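Local atomic coordinates of GDNF family receptor alpha-3 (Homo sapiens, PDB entry 2GH0), a protein that serves as the receptor for artemin, a survival factor for sensory and sympathetic neurons, and thereby brings about autophosphorylation and activation of RET. Residues V116-H121 / E182-H187; R140-L145 / M150-V155. All coordinates share one frame; numbering follows the deposited sequence.

Interaction 1: V116-H121 / E182-H187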
loop_
_atom_site.group_PDB
_atom_site.type_symbol
_atom_site.label_atom_id
_atom_site.label_comp_id
_atom_site.label_asym_id
_atom_site.label_seq_id
_atom_site.Cartn_x
_atom_site.Cartn_y
_atom_site.Cartn_z
ATOM N N VAL C 116 -36.999 -32.371 -25.252
ATOM C CA VAL C 116 -37.270 -33.807 -25.194
ATOM C C VAL C 116 -37.361 -34.346 -23.746
ATOM O O VAL C 116 -38.289 -35.094 -23.421
ATOM C CB VAL C 116 -36.275 -34.595 -25.972
ATOM C CG1 VAL C 116 -36.373 -36.053 -25.615
ATOM C CG2 VAL C 116 -36.507 -34.370 -27.457
ATOM N N ASP C 117 -36.429 -33.982 -22.870
ATOM C CA ASP C 117 -36.556 -34.576 -21.553
ATOM C C ASP C 117 -37.755 -34.051 -20.785
ATOM O O ASP C 117 -38.323 -34.797 -19.993
ATOM C CB ASP C 117 -35.267 -34.642 -20.721
ATOM C CG ASP C 117 -34.450 -33.409 -20.774
ATOM O OD1 ASP C 117 -34.964 -32.383 -20.262
ATOM O OD2 ASP C 117 -33.216 -33.505 -21.173
ATOM N N PHE C 118 -38.157 -32.804 -21.004
ATOM C CA PHE C 118 -39.339 -32.263 -20.312
ATOM C C PHE C 118 -40.612 -33.030 -20.779
ATOM O O PHE C 118 -41.515 -33.409 -19.987
ATOM C CB PHE C 118 -39.422 -30.751 -20.604
ATOM C CG PHE C 118 -40.710 -30.107 -20.127
ATOM C CD1 PHE C 118 -40.999 -30.037 -18.765
ATOM C CD2 PHE C 118 -41.598 -29.612 -21.004
ATOM C CE1 PHE C 118 -42.158 -29.476 -18.320
ATOM C CE2 PHE C 118 -42.813 -29.054 -20.552
ATOM C CZ PHE C 118 -43.077 -28.993 -19.222
ATOM N N GLN C 119 -40.686 -33.285 -22.078
ATOM C CA GLN C 119 -41.791 -34.105 -22.628
ATOM C C GLN C 119 -41.819 -35.548 -22.131
ATOM O O GLN C 119 -42.884 -36.113 -22.028
ATOM C CB GLN C 119 -41.678 -34.137 -24.157
ATOM C CG GLN C 119 -41.982 -32.776 -24.696
ATOM C CD GLN C 119 -41.879 -32.683 -26.238
ATOM O OE1 GLN C 119 -41.237 -33.520 -26.929
ATOM N NE2 GLN C 119 -42.509 -31.633 -26.776
ATOM N N THR C 120 -40.649 -36.130 -21.873
ATOM C CA THR C 120 -40.456 -37.507 -21.392
ATOM C C THR C 120 -40.849 -37.605 -19.908
ATOM O O THR C 120 -41.579 -38.522 -19.525
ATOM C CB THR C 120 -39.013 -37.948 -21.580
ATOM O OG1 THR C 120 -38.736 -38.000 -22.991
ATOM C CG2 THR C 120 -38.729 -39.350 -20.998
ATOM N N HIS C 121 -40.428 -36.650 -19.104
ATOM C CA HIS C 121 -40.639 -36.804 -17.660
ATOM C C HIS C 121 -41.897 -36.121 -17.142
ATOM O O HIS C 121 -42.478 -36.593 -16.149
ATOM C CB HIS C 121 -39.413 -36.348 -16.897
ATOM C CG HIS C 121 -38.207 -37.206 -17.152
ATOM N ND1 HIS C 121 -37.231 -36.873 -18.080
ATOM C CD2 HIS C 121 -37.864 -38.420 -16.670
ATOM C CE1 HIS C 121 -36.306 -37.825 -18.111
ATOM N NE2 HIS C 121 -36.657 -38.764 -17.252
ATOM N N GLU C 182 -48.258 -25.056 -25.855
ATOM C CA GLU C 182 -48.417 -24.075 -24.763
ATOM C C GLU C 182 -48.965 -24.747 -23.482
ATOM O O GLU C 182 -48.480 -24.503 -22.342
ATOM C CB GLU C 182 -49.402 -22.980 -25.231
ATOM C CG GLU C 182 -49.174 -21.702 -24.429
ATOM C CD GLU C 182 -49.915 -21.663 -23.051
ATOM O OE1 GLU C 182 -50.943 -22.373 -22.879
ATOM O OE2 GLU C 182 -49.500 -20.833 -22.193
ATOM N N GLY C 183 -50.046 -25.507 -23.681
ATOM C CA GLY C 183 -50.738 -26.196 -22.594
ATOM C C GLY C 183 -49.874 -27.157 -21.798
ATOM O O GLY C 183 -50.091 -27.376 -20.640
ATOM N N PHE C 184 -48.914 -27.794 -22.453
ATOM C CA PHE C 184 -47.972 -28.717 -21.801
ATOM C C PHE C 184 -47.200 -28.040 -20.664
ATOM O O PHE C 184 -46.793 -28.700 -19.708
ATOM C CB PHE C 184 -47.014 -29.342 -22.860
ATOM C CG PHE C 184 -46.429 -30.637 -22.432
ATOM C CD1 PHE C 184 -47.151 -31.806 -22.517
ATOM C CD2 PHE C 184 -45.156 -30.686 -21.877
ATOM C CE1 PHE C 184 -46.601 -33.028 -22.094
ATOM C CE2 PHE C 184 -44.583 -31.933 -21.411
ATOM C CZ PHE C 184 -45.325 -33.081 -21.532
ATOM N N PHE C 185 -47.115 -26.707 -20.698
ATOM C CA PHE C 185 -46.517 -25.928 -19.623
ATOM C C PHE C 185 -47.586 -25.261 -18.793
ATOM O O PHE C 185 -47.517 -25.277 -17.565
ATOM C CB PHE C 185 -45.650 -24.787 -20.218
ATOM C CG PHE C 185 -44.397 -25.264 -20.873
ATOM C CD1 PHE C 185 -44.424 -25.741 -22.180
ATOM C CD2 PHE C 185 -43.193 -25.265 -20.158
ATOM C CE1 PHE C 185 -43.296 -26.212 -22.816
ATOM C CE2 PHE C 185 -42.043 -25.710 -20.777
ATOM C CZ PHE C 185 -42.078 -26.176 -22.100
ATOM N N SER C 186 -48.593 -24.690 -19.440
ATOM C CA SER C 186 -49.533 -23.876 -18.706
ATOM C C SER C 186 -50.636 -24.631 -17.946
ATOM O O SER C 186 -51.200 -24.070 -16.973
ATOM C CB SER C 186 -50.081 -22.774 -19.569
ATOM O OG SER C 186 -50.971 -23.335 -20.528
ATOM N N HIS C 187 -50.988 -25.848 -18.381
ATOM C CA HIS C 187 -52.140 -26.576 -17.772
ATOM C C HIS C 187 -51.788 -28.064 -17.901
ATOM O O HIS C 187 -52.277 -28.719 -18.780
ATOM C CB HIS C 187 -53.439 -26.279 -18.496
ATOM C CG HIS C 187 -54.678 -26.724 -17.763
ATOM N ND1 HIS C 187 -55.546 -25.812 -17.234
ATOM C CD2 HIS C 187 -55.142 -27.951 -17.388
ATOM C CE1 HIS C 187 -56.552 -26.444 -16.636
ATOM N NE2 HIS C 187 -56.349 -27.751 -16.732
#

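Interaction 2: R140-L145 / M150-V155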
loop_
_atom_site.group_PDB
_atom_site.type_symbol
_atom_site.label_atom_id
_atom_site.label_comp_id
_atom_site.label_asym_id
_atom_site.label_seq_id
_atom_site.Cartn_x
_atom_site.Cartn_y
_atom_site.Cartn_z
ATOM N N ARG C 140 -36.683 -31.668 -12.508
ATOM C CA ARG C 140 -35.307 -31.459 -13.012
ATOM C C ARG C 140 -35.350 -31.138 -14.498
ATOM O O ARG C 140 -34.584 -30.299 -14.984
ATOM C CB ARG C 140 -34.458 -32.694 -12.686
ATOM C CG ARG C 140 -33.124 -32.784 -13.431
ATOM C CD ARG C 140 -32.533 -34.167 -13.344
ATOM N NE ARG C 140 -32.164 -34.572 -11.994
ATOM C CZ ARG C 140 -32.774 -35.525 -11.288
ATOM N NH1 ARG C 140 -33.787 -36.224 -11.793
ATOM N NH2 ARG C 140 -32.335 -35.817 -10.065
ATOM N N ALA C 141 -36.255 -31.777 -15.231
ATOM C CA ALA C 141 -36.414 -31.522 -16.685
ATOM C C ALA C 141 -37.065 -30.162 -16.984
ATOM O O ALA C 141 -36.692 -29.453 -17.926
ATOM C CB ALA C 141 -37.249 -32.626 -17.312
ATOM N N TYR C 142 -38.040 -29.795 -16.168
ATOM C CA TYR C 142 -38.633 -28.441 -16.209
ATOM C C TYR C 142 -37.578 -27.362 -15.959
ATOM O O TYR C 142 -37.414 -26.454 -16.789
ATOM C CB TYR C 142 -39.756 -28.328 -15.175
ATOM C CG TYR C 142 -40.373 -26.925 -15.118
ATOM C CD1 TYR C 142 -41.280 -26.489 -16.081
ATOM C CD2 TYR C 142 -40.029 -26.044 -14.097
ATOM C CE1 TYR C 142 -41.847 -25.196 -16.013
ATOM C CE2 TYR C 142 -40.593 -24.733 -14.029
ATOM C CZ TYR C 142 -41.484 -24.328 -15.025
ATOM O OH TYR C 142 -41.929 -23.004 -14.915
ATOM N N LEU C 143 -36.812 -27.477 -14.864
ATOM C CA LEU C 143 -35.771 -26.487 -14.580
ATOM C C LEU C 143 -34.656 -26.475 -15.604
ATOM O O LEU C 143 -34.086 -25.424 -15.895
ATOM C CB LEU C 143 -35.218 -26.578 -13.130
ATOM C CG LEU C 143 -36.281 -26.511 -11.988
ATOM C CD1 LEU C 143 -35.496 -26.568 -10.718
ATOM C CD2 LEU C 143 -37.011 -25.243 -12.042
ATOM N N GLY C 144 -34.405 -27.619 -16.206
ATOM C CA GLY C 144 -33.482 -27.768 -17.357
ATOM C C GLY C 144 -33.842 -26.991 -18.627
ATOM O O GLY C 144 -33.021 -26.887 -19.549
ATOM N N LEU C 145 -35.025 -26.374 -18.671
ATOM C CA LEU C 145 -35.384 -25.527 -19.841
ATOM C C LEU C 145 -35.038 -24.040 -19.596
ATOM O O LEU C 145 -34.979 -23.263 -20.546
ATOM C CB LEU C 145 -36.887 -25.715 -20.237
ATOM C CG LEU C 145 -37.157 -27.016 -21.016
ATOM C CD1 LEU C 145 -38.653 -27.266 -21.005
ATOM C CD2 LEU C 145 -36.653 -26.911 -22.421
ATOM N N MET C 150 -36.771 -22.000 -24.846
ATOM C CA MET C 150 -38.057 -22.355 -24.277
ATOM C C MET C 150 -38.094 -22.131 -22.787
ATOM O O MET C 150 -38.559 -23.025 -22.080
ATOM C CB MET C 150 -38.368 -23.842 -24.495
ATOM C CG MET C 150 -38.356 -24.300 -25.952
ATOM S SD MET C 150 -39.760 -23.772 -26.867
ATOM C CE MET C 150 -40.967 -25.037 -26.656
ATOM N N THR C 151 -37.701 -20.948 -22.298
ATOM C CA THR C 151 -37.592 -20.748 -20.823
ATOM C C THR C 151 -38.974 -20.549 -20.255
ATOM O O THR C 151 -39.685 -19.614 -20.701
ATOM C CB THR C 151 -36.654 -19.515 -20.471
ATOM O OG1 THR C 151 -35.317 -19.881 -20.785
ATOM C CG2 THR C 151 -36.743 -19.107 -18.985
ATOM N N PRO C 152 -39.394 -21.418 -19.314
ATOM C CA PRO C 152 -40.669 -21.236 -18.633
ATOM C C PRO C 152 -40.572 -20.319 -17.397
ATOM O O PRO C 152 -39.447 -20.142 -16.795
ATOM C CB PRO C 152 -40.997 -22.670 -18.180
ATOM C CG PRO C 152 -39.713 -23.290 -17.872
ATOM C CD PRO C 152 -38.707 -22.644 -18.828
ATOM N N ASN C 153 -41.691 -19.736 -16.967
ATOM C CA ASN C 153 -41.588 -18.940 -15.721
ATOM C C ASN C 153 -42.966 -18.728 -15.105
ATOM O O ASN C 153 -43.960 -18.872 -15.786
ATOM C CB ASN C 153 -40.992 -17.546 -16.028
ATOM C CG ASN C 153 -40.583 -16.771 -14.741
ATOM O OD1 ASN C 153 -40.133 -17.384 -13.768
ATOM N ND2 ASN C 153 -40.774 -15.413 -14.749
ATOM N N PHE C 154 -43.015 -18.347 -13.833
ATOM C CA PHE C 154 -44.292 -17.995 -13.188
ATOM C C PHE C 154 -44.906 -16.787 -13.908
ATOM O O PHE C 154 -44.219 -15.858 -14.277
ATOM C CB PHE C 154 -44.084 -17.656 -11.702
ATOM C CG PHE C 154 -43.598 -18.857 -10.928
ATOM C CD1 PHE C 154 -42.249 -19.069 -10.718
ATOM C CD2 PHE C 154 -44.517 -19.830 -10.529
ATOM C CE1 PHE C 154 -41.807 -20.207 -10.056
ATOM C CE2 PHE C 154 -44.108 -20.976 -9.872
ATOM C CZ PHE C 154 -42.734 -21.155 -9.585
ATOM N N VAL C 155 -46.221 -16.763 -14.013
ATOM C CA VAL C 155 -46.862 -15.719 -14.796
ATOM C C VAL C 155 -47.433 -14.651 -13.870
ATOM O O VAL C 155 -47.728 -13.519 -14.322
ATOM C CB VAL C 155 -47.993 -16.315 -15.681
ATOM C CG1 VAL C 155 -47.437 -17.429 -16.585
ATOM C CG2 VAL C 155 -49.090 -16.839 -14.846
#

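Interaction 1: V116-H121 / E182-H187
Phe118 reaches across from helix 109-121 to meet Phe184 and Phe185, two neighbours on helix 175-186, and the three rings form an aromatic cluster inside the second of the two GDNF/GAS1 domains in this receptor fragment. The helix segments cross at 64° with their axes 11.9 Å apart, a wide separation that large aromatic side chains can span. From CB, which points at the other helix, the Phe118 chain runs on with CG anti to the backbone N (chi1 171°), sending the ring outward between its two partners. Along one side of that ring, CD2 lies 3.6 Å from Phe185 CZ, and CE2 sits 3.3 Å from the same CZ, over one face of the Phe185 ring and toward its rim. At the tip, CZ comes to 3.8 Å from the backbone O of Phe184. The Phe118 and Phe185 rings thus make an offset stack, centroids 4.4 Å apart, whereas Phe184 stands almost upright to Phe118, its edge turned to the Phe118 face in an offset edge-to-face pair with planes at 89°. Flat and wholly apolar, phenylalanine suits the buried, stacked places of Phe118 and Phe185, which Leu145 also touches, while Phe184 brings a flat apolar edge to the border of the cluster. Phe184 lies partly at the surface and pushes in against the backbone of helix 109-121, beside Gln119, whose CA is 3.7 Å from Phe184 CE2. The carbonyl O of Phe118 lies in the plane of the Phe184 ring, at its edge, 3.7 Å from CE2.

Interaction 2: R140-L145 / M150-V155
The Tyr142 ring carries Pro152 on one face: CG of the proline lies above the aromatic plane, 3.4 Å from Tyr142 CE1, and CB lies beyond the rim on the CE1 side, 3.4 Å from the phenol OH. This joins the C-terminal part of helix 135-143 to strand 152-154, one half of a two-stranded antiparallel sheet in the second of the two GDNF/GAS1 domains in this chain; Val162 of the partner strand and Phe118 of helix 109-121 also touch the tyrosine. A chi1 of 177° swings the tyrosine ring away from its own backbone N and against Pro152, with OH 3.9 Å from Asn153 N, a near approach and not a hydrogen bond. Proline suits the opposing place, since its rigid ring offers a compact block of methylene groups to the flat aromatic surface. Were an alanine here instead of Tyr142, Pro152 CB and CG would probably lose their aromatic cover, and a gap would open between helix and strand. Leu145, just past the helix, packs on the start of segment 150-155: its CB rests 3.8 Å from Pro152 CD, while its CD2 lies alongside Met150 CB, the two side chains pointing the same way. The hydroxyl of Thr151, buried here, is satisfied within the connecting turn, where OG1 hydrogen-bonds to Thr148 O and Gly147 N. Leu145 CB stands 3.7 Å from the carbonyl O of Met150.

Followed from the N terminus, the path that matters here starts at helix 109-121, in the second of the two GDNF/GAS1 domains in this chain, and continues with helix 135-143, whose last turns lead through a short bend into strand 152-154. Interaction 2 closes that small loop, with four residues between its segments. The chain then adds strand 162-164 and reaches helix 175-186, where interaction 1 closes a much larger loop of sixty residues, with interaction 2 nested inside it. The contacts share a core: Leu145 CD1 lies 3.6 Å from Phe118 CB and 3.7 Å from Phe185 CE2. Together they tie three helices to the small antiparallel sheet.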